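Local coordinates for protein UDP-galactopyranose mutase (Deinococcus radiodurans, PDB 3HDQ) that binds FAD and UDP-galactopyranose and, as a member of the UDP-galactopyranose mutase family, probably interconverts the pyranose and furanose forms of the sugar nucleotide, at residues Lys28-Leu33 with Asp248-Gln253; Pro188-Ala193 with Val337-Asn342; Thr283-Gln288 with His317-Val322. All coordinates share one frame; numbering follows the deposited sequence.

Interaction 1 (Lys28-Leu33 with Asp248-Gln253)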
# COMPACT_ATOMS: atom_id res chain seq x y z
N LYS A 28 -28.90 -5.05 13.12
CA LYS A 28 -27.84 -5.65 13.91
C LYS A 28 -26.49 -5.30 13.30
O LYS A 28 -25.50 -5.12 14.02
CB LYS A 28 -28.03 -7.15 14.04
CG LYS A 28 -29.37 -7.55 14.61
CD LYS A 28 -29.30 -8.95 15.17
CE LYS A 28 -28.21 -9.74 14.46
NZ LYS A 28 -28.21 -11.18 14.83
N GLY A 29 -26.45 -5.17 11.97
CA GLY A 29 -25.23 -4.78 11.28
C GLY A 29 -24.08 -5.72 11.55
O GLY A 29 -24.28 -6.93 11.68
N PHE A 30 -22.87 -5.18 11.66
CA PHE A 30 -21.68 -6.02 11.89
C PHE A 30 -21.70 -6.72 13.24
O PHE A 30 -22.17 -6.17 14.24
CB PHE A 30 -20.40 -5.19 11.77
CG PHE A 30 -20.21 -4.57 10.41
CD1 PHE A 30 -20.64 -3.27 10.16
CD2 PHE A 30 -19.62 -5.29 9.38
CE1 PHE A 30 -20.47 -2.70 8.90
CE2 PHE A 30 -19.45 -4.73 8.12
CZ PHE A 30 -19.88 -3.43 7.87
N ASP A 31 -21.17 -7.94 13.28
CA ASP A 31 -21.02 -8.65 14.54
C ASP A 31 -19.97 -7.94 15.40
O ASP A 31 -20.11 -7.87 16.63
CB ASP A 31 -20.64 -10.11 14.29
CG ASP A 31 -21.68 -10.86 13.48
OD1 ASP A 31 -22.75 -11.17 14.05
OD2 ASP A 31 -21.45 -11.14 12.28
N TYR A 32 -18.94 -7.41 14.76
CA TYR A 32 -17.86 -6.71 15.48
C TYR A 32 -17.36 -5.49 14.73
O TYR A 32 -17.05 -5.56 13.53
CB TYR A 32 -16.67 -7.62 15.70
CG TYR A 32 -16.91 -8.77 16.63
CD1 TYR A 32 -16.60 -8.68 17.97
CD2 TYR A 32 -17.42 -9.97 16.15
CE1 TYR A 32 -16.81 -9.74 18.83
CE2 TYR A 32 -17.63 -11.04 17.00
CZ TYR A 32 -17.33 -10.92 18.34
OH TYR A 32 -17.54 -11.98 19.19
N LEU A 33 -17.30 -4.37 15.43
CA LEU A 33 -16.55 -3.21 14.97
C LEU A 33 -15.20 -3.31 15.68
O LEU A 33 -15.14 -3.37 16.91
CB LEU A 33 -17.27 -1.92 15.36
CG LEU A 33 -16.52 -0.60 15.31
CD1 LEU A 33 -16.01 -0.34 13.92
CD2 LEU A 33 -17.44 0.54 15.76
N ASP A 248 -21.98 6.37 15.72
CA ASP A 248 -23.35 6.80 15.95
C ASP A 248 -24.33 6.20 14.96
O ASP A 248 -25.51 6.05 15.26
CB ASP A 248 -23.46 8.32 15.91
CG ASP A 248 -22.89 8.97 17.15
OD1 ASP A 248 -22.66 8.23 18.13
OD2 ASP A 248 -22.68 10.20 17.13
N PHE A 249 -23.85 5.86 13.76
CA PHE A 249 -24.77 5.42 12.72
C PHE A 249 -24.50 4.05 12.09
O PHE A 249 -25.39 3.45 11.51
CB PHE A 249 -24.94 6.49 11.64
CG PHE A 249 -23.67 6.88 10.94
CD1 PHE A 249 -22.97 8.01 11.32
CD2 PHE A 249 -23.19 6.12 9.88
CE1 PHE A 249 -21.80 8.37 10.67
CE2 PHE A 249 -22.02 6.47 9.23
CZ PHE A 249 -21.32 7.60 9.62
N ILE A 250 -23.28 3.54 12.20
CA ILE A 250 -23.04 2.21 11.67
C ILE A 250 -23.35 1.17 12.74
O ILE A 250 -22.72 1.15 13.79
CB ILE A 250 -21.60 2.01 11.17
CG1 ILE A 250 -21.31 2.91 9.97
CG2 ILE A 250 -21.39 0.56 10.76
CD1 ILE A 250 -19.94 2.66 9.36
N PRO A 251 -24.33 0.30 12.47
CA PRO A 251 -24.73 -0.73 13.44
C PRO A 251 -23.68 -1.84 13.64
O PRO A 251 -23.22 -2.43 12.66
CB PRO A 251 -26.01 -1.32 12.82
CG PRO A 251 -25.92 -1.02 11.38
CD PRO A 251 -25.12 0.25 11.23
N PHE A 252 -23.33 -2.10 14.90
CA PHE A 252 -22.46 -3.21 15.28
C PHE A 252 -22.91 -3.84 16.60
O PHE A 252 -23.42 -3.16 17.47
CB PHE A 252 -21.00 -2.74 15.39
CG PHE A 252 -20.77 -1.66 16.42
CD1 PHE A 252 -20.37 -1.98 17.71
CD2 PHE A 252 -20.96 -0.32 16.10
CE1 PHE A 252 -20.15 -0.98 18.67
CE2 PHE A 252 -20.74 0.69 17.04
CZ PHE A 252 -20.33 0.36 18.33
N GLN A 253 -22.68 -5.14 16.74
CA GLN A 253 -23.09 -5.88 17.94
C GLN A 253 -22.05 -5.87 19.07
O GLN A 253 -22.41 -5.86 20.25
CB GLN A 253 -23.44 -7.32 17.58
CG GLN A 253 -24.65 -7.44 16.67
CD GLN A 253 -25.87 -6.76 17.27
OE1 GLN A 253 -26.45 -7.26 18.24
NE2 GLN A 253 -26.25 -5.61 16.71
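F30 and F252 form a parallel beta bridge that joins strands 30-35 and 252-257 of the parallel sheet of the FAD-binding domain. F30 takes part with both backbone polar groups: its N donates to P251 O at 2.9 Å, and its O receives Q253 N at 2.8 Å. The side chain of Q253 bends back at chi2 (-56°) toward K28, and its NE2 gives a hydrogen bond to K28 O at 2.8 Å, in the carbonyl plane and on a lone pair.

G29 packs against P251, its CA 3.4 Å from P251 O in a CA-H...O contact. A side chain at this position would run into that oxygen.

On the apolar side, the CD2 methyl of L33 sits over one face of the F252 ring, 3.7 Å from its centroid and 19° off the normal, a CH-pi contact. The edge of the F30 ring meets I250, F30 CE1 lying 3.9 Å from I250 CG2.

Farther out, L56 of strand 55-58 packs on F30, L33 and I250, and R54 N binds D31 OD2. I250 also packs on I250 of the second subunit. Two backbone bonds thus set the register and the Q253 amide adds a third bond to a backbone carbonyl, while CH-pi and aliphatic packing supply the apolar part of the contact.

Interaction 2 (Pro188-Ala193 with Val337-Asn342)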
# COMPACT_ATOMS: atom_id res chain seq x y z
N PRO A 188 15.72 6.31 35.73
CA PRO A 188 15.35 4.91 35.98
C PRO A 188 14.79 4.69 37.38
O PRO A 188 14.07 3.71 37.60
CB PRO A 188 16.68 4.17 35.83
CG PRO A 188 17.45 4.99 34.89
CD PRO A 188 17.08 6.42 35.18
N SER A 189 15.13 5.56 38.33
CA SER A 189 14.57 5.45 39.68
C SER A 189 13.05 5.64 39.66
O SER A 189 12.34 5.10 40.50
CB SER A 189 15.22 6.46 40.63
OG SER A 189 15.01 7.79 40.19
N GLU A 190 12.57 6.40 38.67
CA GLU A 190 11.15 6.70 38.53
C GLU A 190 10.37 5.73 37.63
O GLU A 190 9.22 5.97 37.29
CB GLU A 190 10.97 8.12 38.02
CG GLU A 190 11.59 9.20 38.91
CD GLU A 190 11.71 10.54 38.21
OE1 GLU A 190 12.50 10.64 37.24
OE2 GLU A 190 11.01 11.50 38.62
N LEU A 191 10.99 4.62 37.24
CA LEU A 191 10.31 3.64 36.41
C LEU A 191 10.26 2.31 37.12
O LEU A 191 11.15 2.00 37.92
CB LEU A 191 11.02 3.48 35.06
CG LEU A 191 10.94 4.69 34.13
CD1 LEU A 191 11.95 4.57 33.00
CD2 LEU A 191 9.52 4.84 33.58
N ASP A 192 9.22 1.52 36.86
CA ASP A 192 9.20 0.15 37.35
C ASP A 192 10.38 -0.65 36.76
O ASP A 192 10.82 -0.40 35.63
CB ASP A 192 7.88 -0.53 37.00
CG ASP A 192 7.75 -1.91 37.63
OD1 ASP A 192 7.32 -1.99 38.81
OD2 ASP A 192 8.06 -2.91 36.95
N ALA A 193 10.87 -1.61 37.54
CA ALA A 193 11.96 -2.49 37.16
C ALA A 193 11.84 -3.10 35.77
O ALA A 193 12.85 -3.38 35.11
CB ALA A 193 12.10 -3.60 38.20
N VAL A 337 3.92 4.05 30.16
CA VAL A 337 5.02 4.48 31.01
C VAL A 337 4.97 3.76 32.38
O VAL A 337 4.47 4.31 33.35
CB VAL A 337 4.99 6.01 31.21
CG1 VAL A 337 6.19 6.48 32.02
CG2 VAL A 337 4.93 6.71 29.86
N PRO A 338 5.50 2.53 32.44
CA PRO A 338 5.36 1.73 33.66
C PRO A 338 6.04 2.37 34.89
O PRO A 338 7.26 2.47 34.94
CB PRO A 338 6.02 0.39 33.28
CG PRO A 338 6.07 0.40 31.78
CD PRO A 338 6.29 1.82 31.43
N ARG A 339 5.23 2.82 35.84
CA ARG A 339 5.68 3.33 37.13
C ARG A 339 4.43 3.42 38.00
O ARG A 339 3.32 3.51 37.47
CB ARG A 339 6.34 4.70 36.99
CG ARG A 339 5.47 5.75 36.37
CD ARG A 339 6.28 6.97 35.96
NE ARG A 339 6.99 7.59 37.07
CZ ARG A 339 6.80 8.85 37.46
NH1 ARG A 339 5.92 9.60 36.81
NH2 ARG A 339 7.48 9.36 38.47
N PRO A 340 4.60 3.40 39.33
CA PRO A 340 3.46 3.34 40.27
C PRO A 340 2.37 4.41 40.04
O PRO A 340 1.19 4.05 40.10
CB PRO A 340 4.13 3.50 41.64
CG PRO A 340 5.54 2.99 41.42
CD PRO A 340 5.89 3.43 40.03
N GLU A 341 2.73 5.66 39.79
CA GLU A 341 1.71 6.69 39.57
C GLU A 341 0.86 6.43 38.34
O GLU A 341 -0.31 6.83 38.29
CB GLU A 341 2.26 8.14 39.55
CG GLU A 341 3.69 8.33 39.10
CD GLU A 341 4.68 7.87 40.16
OE1 GLU A 341 5.24 6.77 40.00
OE2 GLU A 341 4.88 8.60 41.16
N ASN A 342 1.42 5.74 37.34
CA ASN A 342 0.67 5.44 36.13
C ASN A 342 -0.14 4.13 36.22
O ASN A 342 -1.25 4.06 35.70
CB ASN A 342 1.58 5.46 34.89
CG ASN A 342 2.15 6.83 34.61
OD1 ASN A 342 1.61 7.84 35.07
ND2 ASN A 342 3.24 6.88 33.84
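The turn leading into helix 340-355, with R339 at its N-cap position, meets the loop that follows helix 159-184, whose residues T180 and W184 bind the substrate nucleotide. The CA atoms of R339 and L191 are the nearest pair of CA atoms, 4.7 Å apart, and two hydrogen bonds flank them. D192 N donates to P338 O at 2.9 Å, nearly straight at 166°, from above the carbonyl plane. R339 NE donates to E190 O at 2.8 Å, lying in the plane of that carbonyl.

The R339 side chain leaves with CG between the backbone N and carbonyl carbon (chi1 58°) and bends at chi3. Its aliphatic part runs past E190 O, with CB and CD both in touch, and NH2 comes to 3.7 Å from E190 CB. The two side chains lie side by side and point the same way, but the carboxylate of E190 turns to D187 N through OE1. E341 puts CG over one face of the guanidinium, and its OE1 lies 3.5 Å from R339 NE, well out of the guanidinium plane, a salt bridge of charge only. An alanine in place of R339 would probably leave E190 O without its side-chain donor and E341 without its opposite charge.

L191 brings CD2 to 3.5 Å from P338 O and 4.0 Å from V337 CG1, while the same leucine packs on T180 and W184. Backbone carbonyls on both segments accept the bonds, so the polar part of the join rests on one backbone amide and one probably charged arginine, with L191 and V337 adding a small apolar contact.

Interaction 3 (Thr283-Gln288 with His317-Val322)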
# COMPACT_ATOMS: atom_id res chain seq x y z
N THR A 283 17.82 9.17 3.39
CA THR A 283 18.37 8.24 2.41
C THR A 283 19.75 8.73 1.99
O THR A 283 19.93 9.89 1.66
CB THR A 283 17.47 8.12 1.17
OG1 THR A 283 16.17 7.67 1.56
CG2 THR A 283 18.08 7.14 0.16
N HIS A 284 20.72 7.82 2.00
CA HIS A 284 22.09 8.17 1.70
C HIS A 284 22.55 7.41 0.48
O HIS A 284 22.12 6.28 0.25
CB HIS A 284 22.99 7.85 2.89
CG HIS A 284 22.76 8.73 4.07
ND1 HIS A 284 21.96 8.36 5.13
CD2 HIS A 284 23.19 9.98 4.35
CE1 HIS A 284 21.93 9.33 6.02
NE2 HIS A 284 22.67 10.33 5.57
N ASP A 285 23.42 8.04 -0.30
CA ASP A 285 23.89 7.43 -1.53
C ASP A 285 25.11 6.53 -1.29
O ASP A 285 26.20 6.81 -1.77
CB ASP A 285 24.19 8.52 -2.57
CG ASP A 285 24.20 7.97 -4.00
OD1 ASP A 285 23.32 7.16 -4.35
OD2 ASP A 285 25.09 8.38 -4.77
N THR A 286 24.89 5.47 -0.52
CA THR A 286 25.87 4.41 -0.31
C THR A 286 25.09 3.14 -0.03
O THR A 286 23.93 3.20 0.37
CB THR A 286 26.70 4.61 0.97
OG1 THR A 286 26.67 5.98 1.37
CG2 THR A 286 28.14 4.13 0.76
N GLU A 287 25.76 2.01 -0.16
CA GLU A 287 25.11 0.74 0.13
C GLU A 287 24.86 0.53 1.62
O GLU A 287 23.91 -0.12 2.01
CB GLU A 287 25.93 -0.41 -0.42
CG GLU A 287 26.04 -0.36 -1.92
CD GLU A 287 25.95 -1.74 -2.53
OE1 GLU A 287 26.22 -2.71 -1.79
OE2 GLU A 287 25.59 -1.84 -3.72
N GLN A 288 25.73 1.09 2.45
CA GLN A 288 25.66 0.78 3.86
C GLN A 288 26.22 1.89 4.70
O GLN A 288 27.34 2.34 4.48
CB GLN A 288 26.42 -0.50 4.16
CG GLN A 288 26.41 -0.87 5.62
CD GLN A 288 26.82 -2.30 5.84
OE1 GLN A 288 26.35 -3.20 5.14
NE2 GLN A 288 27.70 -2.53 6.81
N HIS A 317 19.99 -2.97 -2.69
CA HIS A 317 19.71 -1.66 -3.25
C HIS A 317 21.03 -0.88 -3.26
O HIS A 317 21.89 -1.13 -2.44
CB HIS A 317 18.68 -0.94 -2.37
CG HIS A 317 18.00 0.22 -3.03
ND1 HIS A 317 18.64 1.43 -3.26
CD2 HIS A 317 16.72 0.39 -3.45
CE1 HIS A 317 17.78 2.27 -3.82
NE2 HIS A 317 16.62 1.67 -3.94
N HIS A 318 21.18 0.07 -4.19
CA HIS A 318 22.46 0.79 -4.29
C HIS A 318 22.50 1.98 -3.34
O HIS A 318 23.56 2.56 -3.11
CB HIS A 318 22.76 1.22 -5.73
CG HIS A 318 21.89 2.32 -6.22
ND1 HIS A 318 20.53 2.16 -6.44
CD2 HIS A 318 22.16 3.61 -6.52
CE1 HIS A 318 20.02 3.30 -6.86
NE2 HIS A 318 20.99 4.20 -6.92
N GLN A 319 21.34 2.34 -2.81
CA GLN A 319 21.29 3.33 -1.74
C GLN A 319 20.83 2.68 -0.44
O GLN A 319 20.60 1.48 -0.39
CB GLN A 319 20.37 4.48 -2.12
CG GLN A 319 20.85 5.19 -3.35
CD GLN A 319 19.89 6.24 -3.79
OE1 GLN A 319 18.69 5.98 -3.94
NE2 GLN A 319 20.39 7.45 -4.01
N THR A 320 20.71 3.49 0.61
CA THR A 320 20.30 2.97 1.89
C THR A 320 19.45 4.01 2.61
O THR A 320 19.70 5.22 2.49
CB THR A 320 21.51 2.54 2.76
OG1 THR A 320 21.05 1.82 3.91
CG2 THR A 320 22.31 3.73 3.21
N SER A 321 18.44 3.55 3.34
CA SER A 321 17.60 4.44 4.13
C SER A 321 17.69 4.14 5.62
O SER A 321 17.66 2.97 6.04
CB SER A 321 16.13 4.37 3.68
OG SER A 321 15.98 4.89 2.38
N VAL A 322 17.77 5.19 6.42
CA VAL A 322 17.88 5.08 7.86
C VAL A 322 16.85 5.96 8.56
O VAL A 322 16.31 6.90 7.95
CB VAL A 322 19.28 5.49 8.35
CG1 VAL A 322 20.35 4.67 7.67
CG2 VAL A 322 19.51 6.99 8.11
O HOH W 1 25.07 4.88 -4.11
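An antiparallel strand pairing ends here: strand 274-284, outermost in its mixed sheet within the chain, runs beside the start of strand 320-336; the chain leaves the sheet after H284 and returns to this pairing at T320. H284 and T320 make the hydrogen-bonded pair, H284 N to T320 O at 2.8 Å and T320 N to H284 O at 3.1 Å. T283 and S321 are the neighbouring non-hydrogen-bonded pair, their hydroxyls OG1 and OG 2.9 Å apart on the same face of the sheet. S321 OG is held in addition by D73.

On the other face, H284 presents its ring edge to V322, H284 CE1 lying 4.0 Å from V322 CG2, the two side chains crossing at about a right angle. ND1 of this histidine is buried here without a polar partner in the model.

Beyond the pairing, D285 sits at the centre of an inverse gamma turn. Its CG stands anti to the backbone N (chi1 -160°), and the end of the side chain comes near the second segment, where Q319 NE2 donates a hydrogen bond to D285 OD1 at 3.0 Å from above the carboxylate plane. The amide and carboxylate planes stand 89° apart. A water donates to H318 O and, weakly, to the same OD1. Q319 N is in turn held by H317 ND1, which lies 2.9 Å away and accepts it in the plane of the ring.

K310 of helix 309-313 gathers the carbonyls of E287, H317 and Q319, T320 OG1 binds E308 at the end of strand 305-308, and H317 NE2 reaches A75 O in a loop.

Overall arrangement
From the N terminus, 28-33 leads into strand 30-35, and interaction 1 closes a loop of more than two hundred residues when 248-253 joins it. Within that loop lies 188-193, whose partner 337-342 comes only later, so interactions 1 and 2 cross along the chain. Interaction 3 opens after interaction 1 has closed and lies wholly within the span of interaction 2; its strand 320-336 leads on to helix 340-355. Interaction 1 ties parallel strands, interaction 2 joins the loop after helix 159-184 to the turn that leads into helix 340-355, and interaction 3 pairs strands of the mixed sheet. The contacts do not touch: interactions 2 and 3, with centres about 39 Å apart, lie on opposite sides of the chain's centre.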